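Local coordinates for coenzyme PQQ synthesis protein B (Methylobacterium extorquens, PDB 4Z7R) that takes part in the biosynthesis of the redox cofactor pyrroloquinoline quinone and may help move it or a precursor to the periplasm, at residues Leu213-Thr218 / Arg261-Asn267; Val219-Met225 / Asn267-Val272. All blocks are in the same frame, centred on the assembly; numbering follows the deposited sequence.

Contact 1 of 2, residues Leu213-Thr218 / Arg261-Asn267; sequences LLFDGT and RVFVHIN. With ZN (zinc ion), chain D.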
ATOM      1  N   LEU A 213      16.061  -7.590 -20.182  0.89 10.33           N
ATOM      2  CA  LEU A 213      16.552  -6.683 -19.157  0.89  9.58           C
ATOM      3  C   LEU A 213      15.437  -5.749 -18.705  0.85  9.16           C
ATOM      4  O   LEU A 213      14.846  -5.039 -19.513  0.97  9.66           O
ATOM      5  CB  LEU A 213      17.744  -5.863 -19.663  1.00  9.06           C
ATOM      6  CG  LEU A 213      18.155  -4.719 -18.731  0.83  9.31           C
ATOM      7  CD1 LEU A 213      18.704  -5.246 -17.408  1.00  8.81           C
ATOM      8  CD2 LEU A 213      19.163  -3.797 -19.408  0.68  9.64           C
ATOM      9  N   LEU A 214      15.140  -5.770 -17.413  1.00  8.54           N
ATOM     10  CA  LEU A 214      14.213  -4.811 -16.835  0.94  9.70           C
ATOM     11  C   LEU A 214      15.037  -3.845 -16.000  0.74 10.14           C
ATOM     12  O   LEU A 214      15.650  -4.239 -15.005  0.88 10.29           O
ATOM     13  CB  LEU A 214      13.137  -5.507 -16.000  1.00  9.62           C
ATOM     14  CG  LEU A 214      11.897  -6.034 -16.737  1.00  9.81           C
ATOM     15  CD1 LEU A 214      12.246  -6.964 -17.899  1.00 10.41           C
ATOM     16  CD2 LEU A 214      10.966  -6.730 -15.757  1.00  8.93           C
ATOM     17  N   PHE A 215      15.063  -2.583 -16.416  1.00 10.47           N
ATOM     18  CA  PHE A 215      16.059  -1.642 -15.911  0.93 10.44           C
ATOM     19  C   PHE A 215      15.484  -0.300 -15.454  0.94 10.62           C
ATOM     20  O   PHE A 215      14.485   0.181 -15.993  0.83 10.72           O
ATOM     21  CB  PHE A 215      17.127  -1.407 -16.984  1.00  9.87           C
ATOM     22  CG  PHE A 215      18.325  -0.647 -16.496  0.91 10.90           C
ATOM     23  CD1 PHE A 215      19.339  -1.294 -15.806  0.92 11.05           C
ATOM     24  CD2 PHE A 215      18.445   0.712 -16.736  0.90 11.26           C
ATOM     25  CE1 PHE A 215      20.446  -0.597 -15.355  0.73 11.16           C
ATOM     26  CE2 PHE A 215      19.552   1.415 -16.290  0.79 11.29           C
ATOM     27  CZ  PHE A 215      20.554   0.759 -15.599  0.87 11.43           C
ATOM     28  N   ASP A 216      16.137   0.271 -14.443  1.00 10.52           N
ATOM     29  CA  ASP A 216      15.884   1.618 -13.928  1.00 10.90           C
ATOM     30  C   ASP A 216      15.545   2.600 -15.046  0.97 11.02           C
ATOM     31  O   ASP A 216      16.395   2.928 -15.871  0.94 11.64           O
ATOM     32  CB  ASP A 216      17.118   2.090 -13.145  0.99 11.67           C
ATOM     33  CG  ASP A 216      16.880   3.361 -12.340  0.90 11.95           C
ATOM     34  OD1 ASP A 216      16.024   4.193 -12.709  0.98 12.98           O
ATOM     35  OD2 ASP A 216      17.576   3.524 -11.316  0.84 11.72           O
ATOM     36  N   GLY A 217      14.302   3.070 -15.051  0.93 10.65           N
ATOM     37  CA  GLY A 217      13.859   4.081 -15.995  0.94 10.18           C
ATOM     38  C   GLY A 217      13.266   5.289 -15.292  0.98  9.95           C
ATOM     39  O   GLY A 217      12.357   5.936 -15.812  1.00  9.20           O
ATOM     40  N   THR A 218      13.778   5.583 -14.101  1.00 10.51           N
ATOM     41  CA  THR A 218      13.217   6.623 -13.245  1.00  9.68           C
ATOM     42  C   THR A 218      13.127   7.987 -13.929  0.86  9.24           C
ATOM     43  O   THR A 218      12.077   8.631 -13.902  1.00  9.25           O
ATOM     44  CB  THR A 218      14.038   6.772 -11.951  0.79 10.60           C
ATOM     45  OG1 THR A 218      14.174   5.492 -11.323  1.00 11.60           O
ATOM     46  CG2 THR A 218      13.354   7.737 -10.990  1.00 10.46           C
ATOM     47  N   ARG A 261      14.647  -5.149 -24.130  1.00 10.26           N
ATOM     48  CA  ARG A 261      14.956  -4.056 -23.215  0.88 10.01           C
ATOM     49  C   ARG A 261      13.671  -3.428 -22.694  0.70  9.41           C
ATOM     50  O   ARG A 261      12.844  -2.967 -23.477  1.00  8.31           O
ATOM     51  CB  ARG A 261      15.811  -2.987 -23.903  0.97 10.53           C
ATOM     52  CG  ARG A 261      17.233  -3.408 -24.252  0.94 11.44           C
ATOM     53  CD  ARG A 261      17.860  -2.412 -25.224  0.83 12.35           C
ATOM     54  NE  ARG A 261      19.316  -2.524 -25.302  0.90 13.12           N
ATOM     55  CZ  ARG A 261      19.960  -3.435 -26.023  0.81 13.63           C
ATOM     56  NH1 ARG A 261      19.280  -4.322 -26.734  0.95 13.25           N
ATOM     57  NH2 ARG A 261      21.287  -3.458 -26.036  0.72 14.01           N
ATOM     58  N   VAL A 262      13.498  -3.428 -21.377  1.00  9.81           N
ATOM     59  CA  VAL A 262      12.291  -2.876 -20.767  1.00 10.62           C
ATOM     60  C   VAL A 262      12.623  -1.938 -19.611  1.00  9.78           C
ATOM     61  O   VAL A 262      13.358  -2.304 -18.695  0.96 10.70           O
ATOM     62  CB  VAL A 262      11.353  -3.989 -20.241  0.97 11.97           C
ATOM     63  CG1 VAL A 262      10.062  -3.381 -19.700  1.00 12.62           C
ATOM     64  CG2 VAL A 262      11.054  -5.008 -21.331  0.98 12.85           C
ATOM     65  N   PHE A 263      12.086  -0.723 -19.663  0.98 10.02           N
ATOM     66  CA  PHE A 263      12.234   0.215 -18.560  0.81  9.23           C
ATOM     67  C   PHE A 263      11.156  -0.013 -17.512  0.83  8.36           C
ATOM     68  O   PHE A 263       9.977  -0.089 -17.844  0.94  8.03           O
ATOM     69  CB  PHE A 263      12.166   1.663 -19.052  1.00  9.06           C
ATOM     70  CG  PHE A 263      13.445   2.166 -19.649  0.91  8.69           C
ATOM     71  CD1 PHE A 263      14.607   2.199 -18.895  1.00  8.79           C
ATOM     72  CD2 PHE A 263      13.481   2.631 -20.952  1.00  8.23           C
ATOM     73  CE1 PHE A 263      15.789   2.674 -19.437  0.90  8.96           C
ATOM     74  CE2 PHE A 263      14.659   3.111 -21.498  0.99  9.17           C
ATOM     75  CZ  PHE A 263      15.814   3.128 -20.740  0.74  9.27           C
ATOM     76  N   VAL A 264      11.568  -0.129 -16.255  1.00  8.36           N
ATOM     77  CA  VAL A 264      10.639  -0.148 -15.133  1.00  8.98           C
ATOM     78  C   VAL A 264      11.035   0.943 -14.141  0.82  9.25           C
ATOM     79  O   VAL A 264      11.989   1.684 -14.384  0.93  9.38           O
ATOM     80  CB  VAL A 264      10.615  -1.522 -14.426  0.88  9.88           C
ATOM     81  CG1 VAL A 264      10.171  -2.607 -15.394  0.84 10.01           C
ATOM     82  CG2 VAL A 264      11.985  -1.853 -13.849  0.93 11.04           C
ATOM     83  N   HIS A 265      10.300   1.039 -13.034  1.00  9.27           N
ATOM     84  CA  HIS A 265      10.588   2.012 -11.981  0.92  9.71           C
ATOM     85  C   HIS A 265      10.607   3.432 -12.537  0.94  8.74           C
ATOM     86  O   HIS A 265      11.510   4.213 -12.243  0.93  8.96           O
ATOM     87  CB  HIS A 265      11.928   1.688 -11.304  0.97 10.62           C
ATOM     88  CG  HIS A 265      12.134   2.385  -9.997  0.61 11.05           C
ATOM     89  ND1 HIS A 265      12.635   3.667  -9.908  0.86 11.61           N
ATOM     90  CD2 HIS A 265      11.920   1.975  -8.725  0.73 11.35           C
ATOM     91  CE1 HIS A 265      12.714   4.018  -8.637  0.91 12.01           C
ATOM     92  NE2 HIS A 265      12.285   3.009  -7.898  0.79 11.90           N
ATOM     93  N   ILE A 266       9.613   3.752 -13.358  1.00  7.86           N
ATOM     94  CA  ILE A 266       9.526   5.056 -14.006  1.00  8.24           C
ATOM     95  C   ILE A 266       8.809   6.088 -13.134  0.87  8.80           C
ATOM     96  O   ILE A 266       7.676   5.868 -12.713  1.00  8.57           O
ATOM     97  CB  ILE A 266       8.810   4.935 -15.359  0.75  8.63           C
ATOM     98  CG1 ILE A 266       9.504   3.867 -16.213  1.00  9.45           C
ATOM     99  CG2 ILE A 266       8.796   6.271 -16.076  0.98  8.47           C
ATOM    100  CD1 ILE A 266       8.644   3.304 -17.316  0.73  9.88           C
ATOM    101  N   ASN A 267       9.464   7.217 -12.868  0.97  9.76           N
ATOM    102  CA  ASN A 267       8.865   8.231 -12.002  0.86  9.53           C
ATOM    103  C   ASN A 267       7.724   8.956 -12.695  0.89  9.55           C
ATOM    104  O   ASN A 267       7.697   9.058 -13.920  0.98  9.40           O
ATOM    105  CB  ASN A 267       9.907   9.247 -11.533  0.86  9.66           C
ATOM    106  CG  ASN A 267       9.462   9.998 -10.290  0.78  9.37           C
ATOM    107  OD1 ASN A 267       9.062   9.389  -9.302  0.92  9.22           O
ATOM    108  ND2 ASN A 267       9.512  11.327 -10.341  1.00  8.71           N
TER
HETATM  109 ZN    ZN D 302      12.031   3.227  -5.816  0.53 23.38          ZN
HETATM  110  O   HOH W   1      11.694   5.470  -5.772  1.00 21.81           O
HETATM  111  O   HOH W   2      13.468   1.964  -5.135  0.87 27.25           O
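His265 binds zinc in the metal site of this metallo-beta-lactamase fold: its NE2 sits 2.1 Å from ZN, with Asp92 and two waters as the other ligands, while its ND1 donates to Thr218 OG1 at 2.8 Å. Thr218 OG1 in turn donates a hydrogen bond to Asp216 OD1 (2.7 Å), which also takes Thr218 N at 3.0 Å in an Asx turn; Asp216 OD2 is held by His240. Metal ligand, second-shell hydroxyl and carboxylate thus meet at the C-terminal ends of two neighbouring parallel strands, the usual place for this site.

Strands 212-216 and 260-264 are joined by Val262 N to Leu213 O (2.8 Å), Phe215 N to Val262 O (2.9 Å) and Val264 N to Phe215 O (2.9 Å). Pairing runs on into the loops through Gly217 N to Val264 O (2.8 Å) and Asn267 N to Thr218 O (3.1 Å). On one face Leu214 packs against Val262, and its CG reaches Val264 CG1 at 4.1 Å; on the other Phe215 touches Phe263, on which Trp288 stacks. A CB on Gly217 would clash with Phe263 CB at 2.9 Å and crowd Val264 O and Ile266 CG1; Gly217 CA itself lies 3.5 Å from Phe263 CD1.

Contact 2 of 2, residues Val219-Met225 / Asn267-Val272; sequences VLEDDDM and NNTNPV. With ZN (zinc ion), chain C.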
ATOM      1  N   VAL A 219      14.225   8.429 -14.537  0.91  9.18           N
ATOM      2  CA  VAL A 219      14.243   9.738 -15.188  0.90  9.43           C
ATOM      3  C   VAL A 219      14.781   9.682 -16.617  0.80 10.06           C
ATOM      4  O   VAL A 219      15.719   8.943 -16.921  1.00 10.33           O
ATOM      5  CB  VAL A 219      15.075  10.764 -14.379  0.97  9.21           C
ATOM      6  CG1 VAL A 219      14.474  10.969 -12.996  1.00  8.32           C
ATOM      7  CG2 VAL A 219      16.537  10.334 -14.281  0.98  9.76           C
ATOM      8  N   LEU A 220      14.167  10.467 -17.494  0.99 10.49           N
ATOM      9  CA  LEU A 220      14.636  10.603 -18.865  0.90 10.48           C
ATOM     10  C   LEU A 220      15.883  11.475 -18.910  1.00 10.10           C
ATOM     11  O   LEU A 220      16.918  11.080 -19.447  0.95  9.79           O
ATOM     12  CB  LEU A 220      13.552  11.217 -19.747  1.00 10.24           C
ATOM     13  CG  LEU A 220      13.949  11.396 -21.212  1.00 11.00           C
ATOM     14  CD1 LEU A 220      14.021  10.047 -21.924  0.96 11.22           C
ATOM     15  CD2 LEU A 220      13.005  12.344 -21.917  1.00 11.31           C
ATOM     16  N   GLU A 221      15.756  12.674 -18.352  1.00 10.66           N
ATOM     17  CA  GLU A 221      16.875  13.591 -18.182  0.86 11.90           C
ATOM     18  C   GLU A 221      17.180  13.753 -16.697  0.74 11.35           C
ATOM     19  O   GLU A 221      16.309  13.540 -15.853  0.92 11.86           O
ATOM     20  CB  GLU A 221      16.569  14.955 -18.813  0.70 14.27           C
ATOM     21  CG  GLU A 221      16.110  14.897 -20.267  1.00 15.73           C
ATOM     22  CD  GLU A 221      17.249  14.632 -21.237  0.82 16.42           C
ATOM     23  OE1 GLU A 221      18.419  14.640 -20.803  0.92 16.99           O
ATOM     24  OE2 GLU A 221      16.975  14.423 -22.437  0.83 16.67           O
ATOM     25  N   ASP A 222      18.417  14.131 -16.385  0.98 11.42           N
ATOM     26  CA  ASP A 222      18.843  14.357 -15.008  0.88 11.72           C
ATOM     27  C   ASP A 222      17.937  15.348 -14.275  1.00 11.25           C
ATOM     28  O   ASP A 222      17.781  15.276 -13.057  0.78 11.94           O
ATOM     29  CB  ASP A 222      20.289  14.865 -14.987  1.00 12.24           C
ATOM     30  CG  ASP A 222      20.915  14.807 -13.606  0.61 13.08           C
ATOM     31  OD1 ASP A 222      20.805  13.763 -12.930  0.88 13.02           O
ATOM     32  OD2 ASP A 222      21.518  15.819 -13.194  0.91 13.87           O
ATOM     33  N   ASP A 223      17.332  16.263 -15.026  1.00 11.29           N
ATOM     34  CA  ASP A 223      16.527  17.330 -14.438  1.00 11.81           C
ATOM     35  C   ASP A 223      15.018  17.162 -14.655  0.73 11.47           C
ATOM     36  O   ASP A 223      14.287  18.150 -14.707  0.83 11.13           O
ATOM     37  CB  ASP A 223      16.995  18.688 -14.984  0.93 12.84           C
ATOM     38  CG  ASP A 223      16.776  18.830 -16.482  0.85 13.65           C
ATOM     39  OD1 ASP A 223      16.478  17.819 -17.152  0.82 13.84           O
ATOM     40  OD2 ASP A 223      16.902  19.958 -16.997  0.80 14.14           O
ATOM     41  N   ASP A 224      14.556  15.918 -14.785  1.00 11.76           N
ATOM     42  CA  ASP A 224      13.128  15.637 -14.985  0.92 11.12           C
ATOM     43  C   ASP A 224      12.237  16.308 -13.948  0.75 10.78           C
ATOM     44  O   ASP A 224      11.231  16.923 -14.291  0.95 10.95           O
ATOM     45  CB  ASP A 224      12.856  14.130 -14.962  1.00 10.19           C
ATOM     46  CG  ASP A 224      13.024  13.479 -16.320  0.82 10.64           C
ATOM     47  OD1 ASP A 224      13.566  14.127 -17.240  0.83 10.95           O
ATOM     48  OD2 ASP A 224      12.608  12.311 -16.463  1.00 10.37           O
ATOM     49  N   MET A 225      12.603  16.175 -12.676  1.00 10.72           N
ATOM     50  CA  MET A 225      11.744  16.639 -11.596  0.73 12.25           C
ATOM     51  C   MET A 225      11.732  18.160 -11.551  0.72 12.30           C
ATOM     52  O   MET A 225      10.718  18.779 -11.227  0.88 11.98           O
ATOM     53  CB  MET A 225      12.213  16.071 -10.258  0.97 13.79           C
ATOM     54  CG  MET A 225      12.168  14.556 -10.184  0.91 14.50           C
ATOM     55  SD  MET A 225      11.031  13.963  -8.922  0.50 28.22           S
ATOM     56  CE  MET A 225      11.739  14.703  -7.451  1.00 55.86           C
ATOM     57  N   ASN A 267       9.464   7.217 -12.868  0.97  9.76           N
ATOM     58  CA  ASN A 267       8.865   8.231 -12.002  0.86  9.53           C
ATOM     59  C   ASN A 267       7.724   8.956 -12.695  0.89  9.55           C
ATOM     60  O   ASN A 267       7.697   9.058 -13.920  0.98  9.40           O
ATOM     61  CB  ASN A 267       9.907   9.247 -11.533  0.86  9.66           C
ATOM     62  CG  ASN A 267       9.462   9.998 -10.290  0.78  9.37           C
ATOM     63  OD1 ASN A 267       9.062   9.389  -9.302  0.92  9.22           O
ATOM     64  ND2 ASN A 267       9.512  11.327 -10.341  1.00  8.71           N
ATOM     65  N   ASN A 268       6.790   9.472 -11.903  1.00  9.31           N
ATOM     66  CA  ASN A 268       5.622  10.157 -12.441  1.00  9.47           C
ATOM     67  C   ASN A 268       5.985  11.365 -13.301  0.79  9.04           C
ATOM     68  O   ASN A 268       5.171  11.839 -14.084  1.00  8.19           O
ATOM     69  CB  ASN A 268       4.692  10.595 -11.306  1.00  9.76           C
ATOM     70  CG  ASN A 268       5.293  11.690 -10.445  0.69  9.72           C
ATOM     71  OD1 ASN A 268       5.179  12.878 -10.763  0.97 10.63           O
ATOM     72  ND2 ASN A 268       5.933  11.300  -9.349  1.00  8.84           N
ATOM     73  N   THR A 269       7.208  11.863 -13.144  1.00  9.52           N
ATOM     74  CA  THR A 269       7.669  13.038 -13.879  1.00  9.99           C
ATOM     75  C   THR A 269       8.320  12.708 -15.225  0.97  9.16           C
ATOM     76  O   THR A 269       8.799  13.600 -15.922  1.00  8.54           O
ATOM     77  CB  THR A 269       8.679  13.836 -13.042  1.00 11.11           C
ATOM     78  OG1 THR A 269       9.734  12.962 -12.623  0.90 11.79           O
ATOM     79  CG2 THR A 269       8.006  14.418 -11.809  0.92 11.63           C
ATOM     80  N   ASN A 270       8.332  11.435 -15.597  1.00  8.28           N
ATOM     81  CA  ASN A 270       9.011  11.023 -16.823  0.88  8.61           C
ATOM     82  C   ASN A 270       8.065  11.050 -18.021  1.00  8.69           C
ATOM     83  O   ASN A 270       7.067  10.333 -18.040  0.90  8.48           O
ATOM     84  CB  ASN A 270       9.616   9.629 -16.649  0.53  8.98           C
ATOM     85  CG  ASN A 270      10.604   9.270 -17.748  1.00 10.11           C
ATOM     86  OD1 ASN A 270      10.460   9.692 -18.895  0.96 10.69           O
ATOM     87  ND2 ASN A 270      11.618   8.489 -17.396  0.90 10.56           N
ATOM     88  N   PRO A 271       8.390  11.872 -19.033  0.95  9.49           N
ATOM     89  CA  PRO A 271       7.513  12.061 -20.200  0.93 10.84           C
ATOM     90  C   PRO A 271       7.333  10.819 -21.081  1.00 11.97           C
ATOM     91  O   PRO A 271       6.466  10.841 -21.956  0.98 12.78           O
ATOM     92  CB  PRO A 271       8.199  13.184 -20.994  1.00 11.17           C
ATOM     93  CG  PRO A 271       9.563  13.325 -20.431  0.77 11.14           C
ATOM     94  CD  PRO A 271       9.565  12.760 -19.049  1.00 10.18           C
ATOM     95  N   VAL A 272       8.116   9.762 -20.873  0.78 12.34           N
ATOM     96  CA  VAL A 272       7.865   8.522 -21.610  0.91 12.35           C
ATOM     97  C   VAL A 272       6.545   7.898 -21.159  0.73 11.90           C
ATOM     98  O   VAL A 272       5.996   7.038 -21.844  0.87 10.78           O
ATOM     99  CB  VAL A 272       9.002   7.485 -21.443  0.96 12.63           C
ATOM    100  CG1 VAL A 272      10.344   8.084 -21.844  0.95 13.27           C
ATOM    101  CG2 VAL A 272       9.042   6.944 -20.017  0.97 12.28           C
TER
HETATM  102 ZN    ZN C 301       3.465  14.044 -11.002  0.97 12.60          ZN
HETATM  103  O   HOH W   3      11.176  11.444 -14.184  1.00 16.29           O
HETATM  104  O   HOH W   4       9.953  16.009 -16.422  0.82 16.97           O
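No direct hydrogen bond joins these two segments; water carries the polar contact between them. Water 3 donates to Asp224 OD2 (2.8 Å) and accepts from Thr269 OG1 (2.6 Å), and water 4 donates to both backbone carbonyls, Asp224 O at 2.6 Å and Thr269 O at 2.7 Å. The carboxylate of Asp224 also ties up its own loop, taking Leu220 N on OD2 (2.6 Å) and Glu221 N on OD1 (2.9 Å), so the type I turn from Glu221 to Asp224 is fixed where helix 224-228 begins.

On the far side of the two waters, a second type I turn runs from Asn267 to Asn270, closed by Asn270 N to Asn267 O (3.0 Å). It follows strand 260-264 of the metallo-beta-lactamase fold and places Asn268 OD1 2.1 Å from a zinc ion, in an AsnCys3 site that joins this turn to Cys19, Cys21 and, at the start of helix 22-29, Cys24. Next to it, Asn267 ND2 donates to Thr269 OG1 (2.8 Å), and Met225 SD rests 3.4 Å from that same Asn267 ND2.

At the other end the contact turns apolar. Leu220 CD2 lies 3.9 Å from Pro271 CG and Leu220 CD1 4.2 Å from Val272 CG1, with Val283 of helix 278-285 touching both Leu220 and Val272. Asn270 OD1 accepts Val272 N at 3.1 Å in an Asx turn that leads into the 3-10 segment.

Along the chain the four segments alternate: 213-218 runs straight into 219-225, and after 35 intervening residues 261-267 leads into 267-272, with Asn267 common to both contacts. Contact 2 follows directly on contact 1, where the chain leaves strands 212-216 and 260-264, neighbours in one mixed sheet, and the strand pairing gives way to water-bridged and side-chain contacts. The centres are about 12 Å apart, contact 2 lying farther from the middle of the chain. Direct packing joins them as well: Ile266 CG2 is 4.0 Å from Val272 CG2. Within four residues, His265 and Asn268 serve two separate zinc ions, so the loop after strand 260-264 supplies a ligand to each of the two metal sites.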